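Local coordinates for protein xylanase 10C (Pseudomonas cellulosa, PDB 1GNY) that cleaves internal beta-1,4 linkages in the xylan backbone, the present chain being its N-terminal family 15 carbohydrate-binding module, which binds xylan and xylooligosaccharides, at residues Gly1-Glu6 and Ile147-Glu152; Ala57-Val62 and Lys143-Thr148. One frame throughout, in Å; residues are numbered along the deposited sequence.

Interaction 1: residues Gly1-Glu6 and Ile147-Glu152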
loop_
_atom_site.group_PDB
_atom_site.type_symbol
_atom_site.label_atom_id
_atom_site.label_comp_id
_atom_site.label_asym_id
_atom_site.label_seq_id
_atom_site.Cartn_x
_atom_site.Cartn_y
_atom_site.Cartn_z
ATOM N N GLY A 1 9.634 -16.548 -16.414
ATOM C CA GLY A 1 8.417 -15.886 -15.877
ATOM C C GLY A 1 8.389 -14.356 -16.062
ATOM O O GLY A 1 9.156 -13.697 -16.832
ATOM N N ASN A 2 7.449 -13.794 -15.338
ATOM C CA ASN A 2 7.222 -12.345 -15.365
ATOM C C ASN A 2 8.203 -11.545 -14.496
ATOM O O ASN A 2 8.840 -12.082 -13.605
ATOM C CB ASN A 2 5.792 -12.023 -15.006
ATOM C CG ASN A 2 4.791 -12.376 -16.137
ATOM O OD1 ASN A 2 3.580 -12.312 -15.950
ATOM N ND2 ASN A 2 5.316 -12.698 -17.314
ATOM N N VAL A 3 8.285 -10.248 -14.784
ATOM C CA VAL A 3 9.144 -9.320 -14.031
ATOM C C VAL A 3 8.621 -9.209 -12.586
ATOM O O VAL A 3 7.434 -8.960 -12.391
ATOM C CB VAL A 3 9.155 -7.890 -14.614
ATOM C CG1 VAL A 3 9.978 -6.929 -13.753
ATOM C CG2 VAL A 3 9.686 -7.873 -16.048
ATOM N N VAL A 4 9.510 -9.421 -11.622
ATOM C CA VAL A 4 9.190 -9.275 -10.194
ATOM C C VAL A 4 10.031 -8.175 -9.574
ATOM O O VAL A 4 11.277 -8.212 -9.634
ATOM C CB VAL A 4 9.420 -10.585 -9.407
ATOM C CG1 VAL A 4 9.116 -10.384 -7.912
ATOM C CG2 VAL A 4 8.559 -11.692 -10.018
ATOM N N ILE A 5 9.351 -7.201 -8.985
ATOM C CA ILE A 5 10.001 -6.073 -8.285
ATOM C C ILE A 5 9.864 -6.339 -6.786
ATOM O O ILE A 5 8.722 -6.467 -6.284
ATOM C CB ILE A 5 9.302 -4.740 -8.617
ATOM C CG1 ILE A 5 9.462 -4.421 -10.103
ATOM C CG2 ILE A 5 9.840 -3.555 -7.734
ATOM C CD1 ILE A 5 8.577 -3.363 -10.590
ATOM N N GLU A 6 10.997 -6.395 -6.094
ATOM C CA GLU A 6 11.035 -6.518 -4.616
ATOM C C GLU A 6 11.338 -5.138 -4.069
ATOM O O GLU A 6 12.405 -4.596 -4.320
ATOM C CB GLU A 6 12.090 -7.522 -4.155
ATOM C CG GLU A 6 11.773 -8.910 -4.675
ATOM C CD GLU A 6 12.696 -9.979 -4.141
ATOM O OE1 GLU A 6 13.712 -9.628 -3.495
ATOM O OE2 GLU A 6 12.389 -11.164 -4.382
ATOM N N ILE A 147 5.890 -6.773 -6.387
ATOM C CA ILE A 147 5.031 -6.387 -7.515
ATOM C C ILE A 147 5.392 -7.265 -8.710
ATOM O O ILE A 147 6.519 -7.238 -9.164
ATOM C CB ILE A 147 5.147 -4.894 -7.841
ATOM C CG1 ILE A 147 4.765 -4.079 -6.582
ATOM C CG2 ILE A 147 4.251 -4.518 -9.025
ATOM C CD1 ILE A 147 4.978 -2.592 -6.669
ATOM N N THR A 148 4.414 -7.991 -9.215
ATOM C CA THR A 148 4.614 -8.868 -10.379
ATOM C C THR A 148 3.934 -8.240 -11.588
ATOM O O THR A 148 2.713 -8.149 -11.638
ATOM C CB THR A 148 4.075 -10.271 -10.120
ATOM O OG1 THR A 148 4.767 -10.853 -9.006
ATOM C CG2 THR A 148 4.411 -11.223 -11.262
ATOM N N LEU A 149 4.732 -7.830 -12.570
ATOM C CA LEU A 149 4.208 -7.176 -13.784
ATOM C C LEU A 149 3.657 -8.225 -14.760
ATOM O O LEU A 149 4.061 -9.396 -14.736
ATOM C CB LEU A 149 5.302 -6.382 -14.526
ATOM C CG LEU A 149 6.140 -5.388 -13.734
ATOM C CD1 LEU A 149 7.109 -4.681 -14.632
ATOM C CD2 LEU A 149 5.252 -4.376 -12.994
ATOM N N ALA A 150 2.774 -7.761 -15.625
ATOM C CA ALA A 150 2.240 -8.524 -16.774
ATOM C C ALA A 150 3.171 -8.336 -17.979
ATOM O O ALA A 150 2.758 -7.904 -19.073
ATOM C CB ALA A 150 0.849 -8.026 -17.100
ATOM N N GLN A 151 4.430 -8.645 -17.763
ATOM C CA GLN A 151 5.485 -8.501 -18.762
ATOM C C GLN A 151 6.544 -9.519 -18.479
ATOM O O GLN A 151 6.956 -9.718 -17.333
ATOM C CB GLN A 151 6.084 -7.095 -18.654
ATOM C CG GLN A 151 7.146 -6.801 -19.671
ATOM C CD GLN A 151 7.680 -5.410 -19.491
ATOM O OE1 GLN A 151 8.780 -5.214 -18.978
ATOM N NE2 GLN A 151 6.931 -4.444 -20.006
ATOM N N GLU A 152 7.003 -10.143 -19.550
ATOM C CA GLU A 152 8.048 -11.149 -19.519
ATOM C C GLU A 152 9.379 -10.494 -19.253
ATOM O O GLU A 152 9.739 -9.464 -19.743
ATOM C CB GLU A 152 8.107 -11.873 -20.875
ATOM C CG GLU A 152 9.267 -12.821 -21.112
ATOM C CD GLU A 152 9.213 -13.469 -22.501
ATOM O OE1 GLU A 152 8.119 -13.495 -23.129
ATOM O OE2 GLU A 152 10.284 -13.945 -22.966
#
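Val3 and Leu149 meet in the closely packed apolar part of an antiparallel strand pairing that is broken by a beta bulge near the two chain ends. Their side chains slant across each other, Val3 CG1 lying 3.7 Å from Leu149 CD1. With CG1 anti to the backbone N (chi1 176°), Val3 turns this branch onto the leucine. The other leucine methyl, CD2, faces Ile5 CD1, and on the same face Ile5 CB packs 4.2 Å from Ile147 CB. Ile5 and Ile147 exchange both backbone bonds, Ile5 N to Ile147 O being nearly straight at 177°; Leu149 N adds a third, to Val3 O. Leu54, from a loop, also touches Leu149 and Ile147.

The rest is looser. On the opposite face Val4 and Thr148 merely stand side by side, CG2 of the valine 4.0 Å from OG1 of the threonine. Past Leu149 the chain turns a corner, with an inverse gamma turn centred on Ala150, and the register slips by two residues. Val3 N still catches Gln151 O at 2.9 Å, but the Asn2 amide, on the solvent side, forms no hydrogen bond across the contact: its OD1 sits 3.2 Å from Leu149 O, acceptor against acceptor.

Interaction 2: residues Ala57-Val62 and Lys143-Thr148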
loop_
_atom_site.group_PDB
_atom_site.type_symbol
_atom_site.label_atom_id
_atom_site.label_comp_id
_atom_site.label_asym_id
_atom_site.label_seq_id
_atom_site.Cartn_x
_atom_site.Cartn_y
_atom_site.Cartn_z
ATOM N N ALA A 57 -0.713 -5.556 -13.185
ATOM C CA ALA A 57 0.298 -5.937 -12.193
ATOM C C ALA A 57 -0.396 -6.355 -10.896
ATOM O O ALA A 57 -1.489 -5.882 -10.592
ATOM C CB ALA A 57 1.259 -4.787 -11.901
ATOM N N VAL A 58 0.242 -7.245 -10.159
ATOM C CA VAL A 58 -0.246 -7.713 -8.849
ATOM C C VAL A 58 0.699 -7.256 -7.745
ATOM O O VAL A 58 1.875 -7.601 -7.765
ATOM C CB VAL A 58 -0.392 -9.236 -8.791
ATOM C CG1 VAL A 58 -0.896 -9.681 -7.435
ATOM C CG2 VAL A 58 -1.344 -9.676 -9.903
ATOM N N ILE A 59 0.171 -6.480 -6.802
ATOM C CA ILE A 59 0.902 -6.036 -5.610
ATOM C C ILE A 59 0.596 -7.017 -4.484
ATOM O O ILE A 59 -0.590 -7.261 -4.185
ATOM C CB ILE A 59 0.460 -4.603 -5.190
ATOM C CG1 ILE A 59 0.639 -3.618 -6.350
ATOM C CG2 ILE A 59 1.219 -4.128 -3.954
ATOM C CD1 ILE A 59 -0.133 -2.341 -6.160
ATOM N N ALA A 60 1.627 -7.579 -3.881
ATOM C CA ALA A 60 1.436 -8.475 -2.722
ATOM C C ALA A 60 2.206 -7.904 -1.538
ATOM O O ALA A 60 3.426 -7.685 -1.638
ATOM C CB ALA A 60 1.902 -9.871 -3.035
ATOM N N MET A 61 1.507 -7.657 -0.426
ATOM C CA MET A 61 2.141 -7.141 0.788
ATOM C C MET A 61 2.061 -8.138 1.933
ATOM O O MET A 61 0.991 -8.647 2.191
ATOM C CB MET A 61 1.469 -5.829 1.227
ATOM C CG MET A 61 1.552 -4.743 0.228
ATOM S SD MET A 61 1.367 -3.114 1.052
ATOM C CE MET A 61 1.476 -2.090 -0.385
ATOM N N VAL A 62 3.175 -8.413 2.610
ATOM C CA VAL A 62 3.108 -9.244 3.846
ATOM C C VAL A 62 3.011 -8.217 4.965
ATOM O O VAL A 62 3.910 -7.365 5.090
ATOM C CB VAL A 62 4.314 -10.138 4.063
ATOM C CG1 VAL A 62 4.221 -10.856 5.429
ATOM C CG2 VAL A 62 4.425 -11.184 2.946
ATOM N N LYS A 143 6.089 -5.894 6.170
ATOM C CA LYS A 143 7.353 -6.686 6.144
ATOM C C LYS A 143 7.988 -6.726 4.744
ATOM O O LYS A 143 9.224 -6.727 4.615
ATOM C CB LYS A 143 7.107 -8.124 6.663
ATOM C CG LYS A 143 6.705 -8.174 8.102
ATOM C CD LYS A 143 6.779 -9.568 8.677
ATOM C CE LYS A 143 6.945 -9.559 10.180
ATOM N NZ LYS A 143 6.999 -10.963 10.692
ATOM N N SER A 144 7.146 -6.796 3.719
ATOM C CA SER A 144 7.610 -6.886 2.319
ATOM C C SER A 144 6.516 -6.480 1.342
ATOM O O SER A 144 5.310 -6.618 1.638
ATOM C CB SER A 144 8.063 -8.319 1.983
ATOM O OG SER A 144 6.960 -9.250 1.968
ATOM N N VAL A 145 6.957 -6.006 0.176
ATOM C CA VAL A 145 6.039 -5.685 -0.925
ATOM C C VAL A 145 6.651 -6.235 -2.209
ATOM O O VAL A 145 7.795 -5.932 -2.523
ATOM C CB VAL A 145 5.786 -4.177 -1.094
ATOM C CG1 VAL A 145 4.845 -3.900 -2.248
ATOM C CG2 VAL A 145 5.242 -3.566 0.208
ATOM N N THR A 146 5.912 -7.080 -2.913
ATOM C CA THR A 146 6.416 -7.596 -4.181
ATOM C C THR A 146 5.400 -7.327 -5.282
ATOM O O THR A 146 4.187 -7.558 -5.102
ATOM C CB THR A 146 6.975 -9.045 -4.125
ATOM O OG1 THR A 146 6.163 -9.968 -4.823
ATOM C CG2 THR A 146 7.163 -9.568 -2.784
ATOM N N ILE A 147 5.890 -6.773 -6.387
ATOM C CA ILE A 147 5.031 -6.387 -7.515
ATOM C C ILE A 147 5.392 -7.265 -8.710
ATOM O O ILE A 147 6.519 -7.238 -9.164
ATOM C CB ILE A 147 5.147 -4.894 -7.841
ATOM C CG1 ILE A 147 4.765 -4.079 -6.582
ATOM C CG2 ILE A 147 4.251 -4.518 -9.025
ATOM C CD1 ILE A 147 4.978 -2.592 -6.669
ATOM N N THR A 148 4.414 -7.991 -9.215
ATOM C CA THR A 148 4.614 -8.868 -10.379
ATOM C C THR A 148 3.934 -8.240 -11.588
ATOM O O THR A 148 2.713 -8.149 -11.638
ATOM C CB THR A 148 4.075 -10.271 -10.120
ATOM O OG1 THR A 148 4.767 -10.853 -9.006
ATOM C CG2 THR A 148 4.411 -11.223 -11.262
#
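Val62 has both Ser144 and Lys143 opposite it, and the strands meet there in a classic beta bulge. Val62 N donates to Ser144 O at 3.0 Å, while Lys143 N, one residue earlier, donates to Val62 O at 2.8 Å. The serine hydroxyl leans over the valine: OG lies between its own backbone N and carbonyl carbon (chi1 68°), which brings it to 3.3 Å from Val62 CG2, a close polar-on-apolar touch. Lys143 CB comes close to Val62 O, and the rest of its extended chain leads away to a salt bridge with Asp105.

Val145 works on the other face, among buried side chains. Its branches divide the neighbours: CG1 sits 4.0 Å from Ile59 CG2, and CG2 rests against the extended Met61 chain, 3.9 Å from CG and 4.0 Å from SD. Phe46 from strand 42-48 also packs on Val145, and Ile78 from strand 75-82 on Ile59 and Met61. An alanine at Val145 lacks both branches and would probably leave gaps beside Ile59 CG2 and the Met61 chain, with the methionine freer to turn.

At the far end Thr148 is held through its backbone, its N bonding to Val58 O at 2.9 Å and its O accepting from Val58 N at 3.0 Å. Between these ends Ala60 exchanges both bonds with Thr146. The result is an antiparallel pair, regular from Val58 to Met61 and bulged at Val62, with one face turned into the core between two sheets, the arrangement of the beta-sandwich (jelly-roll) fold of this xylan-binding module.

Strand 139-149 serves both contacts: interaction 1 lies on one edge of it and interaction 2 on the other, their centres about 10 Å apart. Ile147 and Thr148 belong to both, and their backbone bonds alternate, Ile147 bonding to Ile5 and Thr148 to Val58. The apolar layer continues between them, Leu149 CD2 lying 4.2 Å from Ala57 CB. Neither contact touches the xylose chain. The other sheet carries the carbohydrate-binding residues Asn16, Gln81 and Gln127, and the side chain of Ile147 is about 11 Å from that of Gln127. The Met61 side chain is about 13 Å from a bound xylose, and that of Lys143 about 9 Å from the sodium ion.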